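Local coordinates for protein magnesium-protoporphyrin O-methyltransferase (PDB 4QDJ) that catalyses methyl transfer from S-adenosylmethionine to magnesium-protoporphyrin IX, giving the 13-monomethyl ester in a step of chlorophyll biosynthesis, at residues His193-Ile198 with Tyr221-Glu226; Met148-Ala153 with Gly203-Ser208; Gly31-Asn34 with Ile40-Gly43. All blocks are in the same frame, centred on the assembly; numbering follows the deposited sequence. Where two conformers were deposited one is given.

Contact 1. Residues His193-Ile198 with Tyr221-Glu226; sequences HKEADI and YSRILE
In the class I methyltransferase fold of this enzyme, helix 195-204 lies over the antiparallel strand 221-229, with Glu-195 paired to Arg-223 and Ile-198 packed on Leu-225. Arg-223 and Leu-225 are two residues apart on the strand, so both turn to the helix, while Ser-222 and Ile-224 between and beside them touch helix 35-58. Arg-223 grips the carboxylate side-on with two N-H groups: NE gives a hydrogen bond of 2.7 Å to Glu-195 OE1, and NH2 one of 3.0 Å to Glu-195 OE2. Both are fairly straight, and both oxygens lie near the guanidinium plane. The fork is nevertheless twisted, the carboxylate and guanidinium planes standing 38° apart; OE2 is met on its syn side, OE1 from above the carboxylate plane. Glu-195 reaches out with an extended chain, whereas Arg-223 bends at chi2 (67°), which turns NE toward the acid. Leu-225 CD2 lies 3.9 Å above the plane of the Arg-223 guanidinium, near its rim. The other branch, Leu-225 CD1, meets Ile-198 CG2 at 3.8 Å, and Phe-164 of strand 159-164 touches both of these residues, so branched aliphatic chains suit this buried layer. A leucine in place of Arg-223 would probably leave the Glu-195 carboxylate without its two-pronged mate and Gly-213 O without the hydrogen bond from NH1. Glu-195 also stands in the first turn after the N-cap Lys-194, where a negative charge is likely to be favoured by the helix dipole. With Arg-199 NE as a second salt-bridge partner at OE2, the carboxylate is shared by two arginines and probably stays ionised.

Contact 2. Residues Met148-Ala153 with Gly203-Ser208; sequences MISHLA and GDNGFS
Where helix 142-155 passes the C-terminal end of helix 195-204, Ser-150 and Ala-153 meet Asn-205 and Phe-207. The Asn-205 side chain, with CG opposite the carbonyl carbon (chi1 -75°), carries its amide to Ser-150: ND2 donates to Ser-150 OG at 3.0 Å, the hydroxyl lying close to the amide plane. Ser-150 has two modelled conformers, and this bond describes one of them. The same ND2 also bonds to Ile-201 O in the preceding helical turn, while Ser-150 OG bonds to Ser-146 O. On the other arm of the amide, a water gives hydrogen bonds of 2.7 Å to both Asn-205 OD1 and Ser-150 O. An asparagine thus supplies donor and acceptor at once. It is the first residue to leave the helix, which closes in a Schellman motif: Phe-207 N bonds to Leu-202 O and Gly-206 N to Gly-203 O. Gly-206 takes the positive phi (89°), where a CB would jam against the carbonyl O of Asn-205. The chain then enters strand 207-216, and Phe-207 points to helix 142-155, its CE1 3.7 Å from Ala-153 CB. That small methyl also touches Asn-205 CB at 3.8 Å, and Leu-160 of strand 159-164 and Ala-227 of the adjacent strand 221-229 touch the Phe-207 side chain.

Contact 3. Residues Gly31-Asn34 with Ile40-Gly43; sequences GQVN and IRVG
Arg-41 takes hold of Gly-31 O end-on, with both terminal nitrogens of its guanidinium converging on the one oxygen. NH2 donates at 3.0 Å to Gly-31 O, and NH1 makes the longer, more bent bond of 3.2 Å to that same Gly-31 O. The oxygen lies near the guanidinium plane, but the two donors come to it from opposite faces of the carbonyl plane. The rest of the group is also employed: NE bonds to Ile-27 O, and NH2 has a second acceptor in Arg-26 O, so all three guanidinium nitrogens have backbone carbonyl partners. The loop 28-34 links helix 19-27 to helix 35-58, and Arg-41, nearly two turns into the second helix, gathers carbonyls from the last turn of the first, where a positive charge is likely to be welcome. A bend at chi3 (-72°) in an otherwise extended chain turns the guanidinium into this cluster. Val-33 supplies the apolar cover: its CG2 lies 3.8 Å above one guanidinium face of Arg-41, toward the rim, while its CG1 comes within 3.5 Å of Arg-41 NH2. A beta-branched residue suits the place, one methyl over the face and the other beside NH2. Glycine suits position 31 because its phi of 107° would press a CB against the preceding carbonyl O. Two further backbone groups are met nearby: Gln-32 O accepts from Arg-26 NH1, and Asn-34, the N-cap of helix 35-58, offers OD1 to Gln-37 N.

From the N terminus, contact 3 comes first, closing a short loop across the start of helix 35-58 and tying that helix to the end of helix 19-27. The other two follow it in series and cross: contact 2 opens on helix 142-155, contact 1 opens at 193-198, contact 2 closes at 203-208 and contact 1 at 221-226. Both use helix 195-204 and reach neighbouring strands of the same sheet, and they meet where Ile-198 CD1 lies 3.9 Å from Ile-149 CD1. Contact 3 touches neither: its nearest atoms are about 6 Å from contact 1 and about 18 Å from contact 2, which lies on the opposite side of the chain's centre.

Contact 1. Residues His193-Ile198 with Tyr221-Glu226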
# COMPACT_ATOMS: atom_id res chain seq x y z
N HIS A 193 11.53 -10.08 -0.34
CA HIS A 193 11.01 -11.08 0.58
C HIS A 193 10.68 -12.35 -0.16
O HIS A 193 10.15 -12.31 -1.27
CB HIS A 193 9.77 -10.55 1.30
CG HIS A 193 10.01 -9.30 2.08
ND1 HIS A 193 10.76 -9.28 3.24
CD2 HIS A 193 9.61 -8.03 1.87
CE1 HIS A 193 10.80 -8.05 3.70
NE2 HIS A 193 10.12 -7.27 2.89
N LYS A 194 11.00 -13.49 0.44
CA LYS A 194 10.64 -14.78 -0.13
C LYS A 194 9.14 -14.97 -0.03
O LYS A 194 8.54 -14.73 1.02
CB LYS A 194 11.34 -15.92 0.61
CG LYS A 194 12.85 -15.94 0.47
CD LYS A 194 13.46 -17.12 1.20
CE LYS A 194 14.98 -17.13 1.07
NZ LYS A 194 15.42 -17.19 -0.36
N GLU A 195 8.52 -15.39 -1.13
CA GLU A 195 7.09 -15.66 -1.14
C GLU A 195 6.73 -16.73 -0.10
O GLU A 195 5.68 -16.66 0.53
CB GLU A 195 6.61 -16.08 -2.53
CG GLU A 195 5.15 -16.52 -2.57
CD GLU A 195 4.56 -16.53 -3.96
OE1 GLU A 195 5.10 -15.84 -4.85
OE2 GLU A 195 3.55 -17.22 -4.17
N ALA A 196 7.62 -17.70 0.08
CA ALA A 196 7.41 -18.74 1.07
C ALA A 196 7.31 -18.15 2.48
O ALA A 196 6.49 -18.60 3.29
CB ALA A 196 8.52 -19.79 1.00
N ASP A 197 8.13 -17.14 2.75
CA ASP A 197 8.10 -16.46 4.05
C ASP A 197 6.81 -15.68 4.23
O ASP A 197 6.18 -15.73 5.29
CB ASP A 197 9.30 -15.53 4.20
CG ASP A 197 10.61 -16.28 4.35
OD1 ASP A 197 10.59 -17.50 4.62
OD2 ASP A 197 11.68 -15.64 4.21
N ILE A 198 6.40 -14.94 3.20
CA ILE A 198 5.18 -14.15 3.26
C ILE A 198 3.95 -15.04 3.44
O ILE A 198 3.08 -14.74 4.25
CB ILE A 198 5.01 -13.27 2.00
CG1 ILE A 198 6.21 -12.33 1.83
CG2 ILE A 198 3.72 -12.47 2.08
CD1 ILE A 198 6.38 -11.35 2.98
N TYR A 221 9.19 -4.79 -10.00
CA TYR A 221 8.72 -6.15 -9.78
C TYR A 221 7.88 -6.19 -8.53
O TYR A 221 8.35 -5.89 -7.43
CB TYR A 221 9.91 -7.11 -9.66
CG TYR A 221 10.86 -7.05 -10.84
CD1 TYR A 221 10.67 -7.86 -11.95
CD2 TYR A 221 11.94 -6.17 -10.84
CE1 TYR A 221 11.54 -7.81 -13.03
CE2 TYR A 221 12.80 -6.11 -11.91
CZ TYR A 221 12.60 -6.93 -13.00
OH TYR A 221 13.46 -6.87 -14.07
N SER A 222 6.61 -6.57 -8.68
CA SER A 222 5.69 -6.57 -7.56
C SER A 222 4.80 -7.80 -7.59
O SER A 222 3.97 -7.96 -8.48
CB SER A 222 4.85 -5.30 -7.55
OG SER A 222 4.16 -5.15 -6.33
N ARG A 223 5.00 -8.68 -6.61
CA ARG A 223 4.18 -9.87 -6.43
C ARG A 223 3.00 -9.50 -5.54
O ARG A 223 3.18 -8.95 -4.46
CB ARG A 223 5.01 -10.97 -5.78
CG ARG A 223 4.24 -12.24 -5.45
CD ARG A 223 3.78 -12.96 -6.70
NE ARG A 223 3.40 -14.34 -6.39
CZ ARG A 223 2.40 -14.99 -6.98
NH1 ARG A 223 1.66 -14.40 -7.91
NH2 ARG A 223 2.13 -16.25 -6.63
N ILE A 224 1.79 -9.81 -6.00
CA ILE A 224 0.58 -9.43 -5.27
C ILE A 224 -0.13 -10.66 -4.74
O ILE A 224 -0.40 -11.60 -5.48
CB ILE A 224 -0.40 -8.65 -6.18
CG1 ILE A 224 0.36 -7.62 -7.02
CG2 ILE A 224 -1.48 -7.98 -5.35
CD1 ILE A 224 -0.47 -7.01 -8.13
N LEU A 225 -0.44 -10.66 -3.44
CA LEU A 225 -1.17 -11.76 -2.82
C LEU A 225 -2.46 -11.28 -2.19
O LEU A 225 -2.46 -10.31 -1.43
CB LEU A 225 -0.32 -12.45 -1.75
CG LEU A 225 1.02 -13.04 -2.17
CD1 LEU A 225 1.72 -13.66 -0.97
CD2 LEU A 225 0.83 -14.07 -3.28
N GLU A 226 -3.56 -11.95 -2.51
CA GLU A 226 -4.82 -11.73 -1.81
C GLU A 226 -4.97 -12.84 -0.78
O GLU A 226 -4.98 -14.02 -1.13
CB GLU A 226 -6.00 -11.77 -2.78
CG GLU A 226 -7.36 -11.62 -2.10
CD GLU A 226 -8.52 -11.83 -3.05
OE1 GLU A 226 -8.45 -12.77 -3.87
OE2 GLU A 226 -9.50 -11.06 -2.97

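Contact 2. Residues Met148-Ala153 with Gly203-Ser208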
# COMPACT_ATOMS: atom_id res chain seq x y z
N MET A 148 4.73 -6.38 10.91
CA MET A 148 3.81 -5.48 10.23
C MET A 148 2.62 -6.24 9.66
O MET A 148 1.47 -5.81 9.81
CB MET A 148 4.54 -4.71 9.13
CG MET A 148 5.53 -3.69 9.66
SD MET A 148 6.58 -2.97 8.38
CE MET A 148 5.36 -2.24 7.29
N ILE A 149 2.89 -7.36 8.99
CA ILE A 149 1.83 -8.18 8.43
C ILE A 149 0.90 -8.71 9.52
O ILE A 149 -0.32 -8.71 9.36
CB ILE A 149 2.40 -9.36 7.61
CG1 ILE A 149 3.11 -8.83 6.36
CG2 ILE A 149 1.30 -10.33 7.22
CD1 ILE A 149 3.89 -9.88 5.61
N SER A 150 1.47 -9.14 10.63
CA SER A 150 0.68 -9.65 11.74
C SER A 150 -0.24 -8.57 12.30
O SER A 150 -1.39 -8.84 12.65
CB SER A 150 1.58 -10.22 12.84
OG SER A 150 2.29 -11.35 12.37
N HIS A 151 0.26 -7.34 12.38
CA HIS A 151 -0.58 -6.25 12.87
C HIS A 151 -1.70 -5.93 11.89
O HIS A 151 -2.85 -5.75 12.29
CB HIS A 151 0.23 -4.99 13.16
CG HIS A 151 -0.59 -3.89 13.75
ND1 HIS A 151 -0.98 -3.88 15.07
CD2 HIS A 151 -1.13 -2.78 13.19
CE1 HIS A 151 -1.71 -2.80 15.31
NE2 HIS A 151 -1.81 -2.12 14.19
N LEU A 152 -1.36 -5.86 10.61
CA LEU A 152 -2.36 -5.60 9.58
C LEU A 152 -3.43 -6.68 9.57
O LEU A 152 -4.62 -6.40 9.40
CB LEU A 152 -1.70 -5.49 8.20
CG LEU A 152 -0.79 -4.27 8.00
CD1 LEU A 152 -0.12 -4.34 6.64
CD2 LEU A 152 -1.58 -2.98 8.14
N ALA A 153 -3.00 -7.92 9.77
CA ALA A 153 -3.92 -9.05 9.81
C ALA A 153 -4.94 -8.88 10.94
O ALA A 153 -6.10 -9.25 10.79
CB ALA A 153 -3.16 -10.36 9.97
N GLY A 203 -0.26 -17.45 6.82
CA GLY A 203 -0.82 -18.67 7.36
C GLY A 203 -0.83 -18.69 8.88
O GLY A 203 -1.79 -19.14 9.50
N ASP A 204 0.25 -18.19 9.48
CA ASP A 204 0.35 -18.12 10.94
C ASP A 204 -0.72 -17.21 11.53
O ASP A 204 -1.13 -17.38 12.68
CB ASP A 204 1.74 -17.62 11.36
CG ASP A 204 2.83 -18.66 11.13
OD1 ASP A 204 2.50 -19.85 10.97
OD2 ASP A 204 4.02 -18.27 11.13
N ASN A 205 -1.17 -16.24 10.74
CA ASN A 205 -2.19 -15.30 11.19
C ASN A 205 -3.61 -15.70 10.80
O ASN A 205 -4.56 -14.94 11.00
CB ASN A 205 -1.88 -13.89 10.69
CG ASN A 205 -0.76 -13.23 11.46
OD1 ASN A 205 -0.97 -12.69 12.55
ND2 ASN A 205 0.45 -13.28 10.90
N GLY A 206 -3.75 -16.90 10.25
CA GLY A 206 -5.06 -17.47 9.97
C GLY A 206 -5.61 -17.12 8.60
O GLY A 206 -6.83 -17.16 8.39
N PHE A 207 -4.73 -16.80 7.66
CA PHE A 207 -5.14 -16.45 6.31
C PHE A 207 -4.67 -17.46 5.27
O PHE A 207 -3.55 -17.98 5.36
CB PHE A 207 -4.61 -15.06 5.94
CG PHE A 207 -5.33 -13.92 6.60
CD1 PHE A 207 -5.13 -13.64 7.94
CD2 PHE A 207 -6.21 -13.13 5.88
CE1 PHE A 207 -5.79 -12.59 8.55
CE2 PHE A 207 -6.88 -12.08 6.48
CZ PHE A 207 -6.67 -11.81 7.82
N SER A 208 -5.53 -17.73 4.30
CA SER A 208 -5.15 -18.57 3.16
C SER A 208 -5.08 -17.71 1.91
O SER A 208 -5.72 -16.66 1.83
CB SER A 208 -6.16 -19.70 2.97
OG SER A 208 -7.43 -19.20 2.59
O HOH W 1 -2.82 -10.97 13.54

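Contact 3. Residues Gly31-Asn34 with Ile40-Gly43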
# COMPACT_ATOMS: atom_id res chain seq x y z
N GLY A 31 4.14 14.37 -15.61
CA GLY A 31 5.33 15.12 -15.96
C GLY A 31 6.51 14.25 -16.32
O GLY A 31 6.50 13.03 -16.11
N GLN A 32 7.53 14.90 -16.85
CA GLN A 32 8.74 14.24 -17.33
C GLN A 32 9.41 13.37 -16.27
O GLN A 32 9.54 13.77 -15.11
CB GLN A 32 9.72 15.30 -17.85
CG GLN A 32 11.02 14.76 -18.42
CD GLN A 32 11.87 15.86 -19.02
OE1 GLN A 32 11.38 16.96 -19.30
NE2 GLN A 32 13.15 15.57 -19.22
N VAL A 33 9.82 12.18 -16.68
CA VAL A 33 10.60 11.28 -15.84
C VAL A 33 11.64 10.60 -16.72
O VAL A 33 11.47 10.54 -17.94
CB VAL A 33 9.72 10.20 -15.19
CG1 VAL A 33 9.02 10.75 -13.96
CG2 VAL A 33 8.71 9.65 -16.19
N ASN A 34 12.72 10.10 -16.13
CA ASN A 34 13.67 9.32 -16.91
C ASN A 34 13.09 7.95 -17.22
O ASN A 34 12.05 7.58 -16.68
CB ASN A 34 15.06 9.25 -16.24
CG ASN A 34 15.06 8.50 -14.92
OD1 ASN A 34 14.45 7.44 -14.79
ND2 ASN A 34 15.76 9.04 -13.94
N ILE A 40 8.86 2.45 -13.68
CA ILE A 40 8.30 2.30 -12.35
C ILE A 40 6.88 2.85 -12.28
O ILE A 40 5.98 2.24 -11.69
CB ILE A 40 9.18 2.99 -11.29
CG1 ILE A 40 10.55 2.31 -11.22
CG2 ILE A 40 8.51 2.97 -9.92
CD1 ILE A 40 11.54 3.01 -10.31
N ARG A 41 6.67 4.02 -12.89
CA ARG A 41 5.34 4.62 -12.96
C ARG A 41 4.34 3.67 -13.60
O ARG A 41 3.26 3.43 -13.06
CB ARG A 41 5.39 5.94 -13.75
CG ARG A 41 4.02 6.52 -14.06
CD ARG A 41 4.13 7.76 -14.93
NE ARG A 41 4.67 8.91 -14.20
CZ ARG A 41 5.01 10.06 -14.78
NH1 ARG A 41 4.89 10.21 -16.09
NH2 ARG A 41 5.49 11.05 -14.04
N VAL A 42 4.71 3.11 -14.75
CA VAL A 42 3.84 2.20 -15.49
C VAL A 42 3.59 0.90 -14.72
O VAL A 42 2.46 0.42 -14.64
CB VAL A 42 4.42 1.89 -16.89
CG1 VAL A 42 3.62 0.80 -17.58
CG2 VAL A 42 4.44 3.16 -17.74
N GLY A 43 4.65 0.34 -14.15
CA GLY A 43 4.52 -0.89 -13.38
C GLY A 43 3.64 -0.72 -12.16
O GLY A 43 2.76 -1.55 -11.89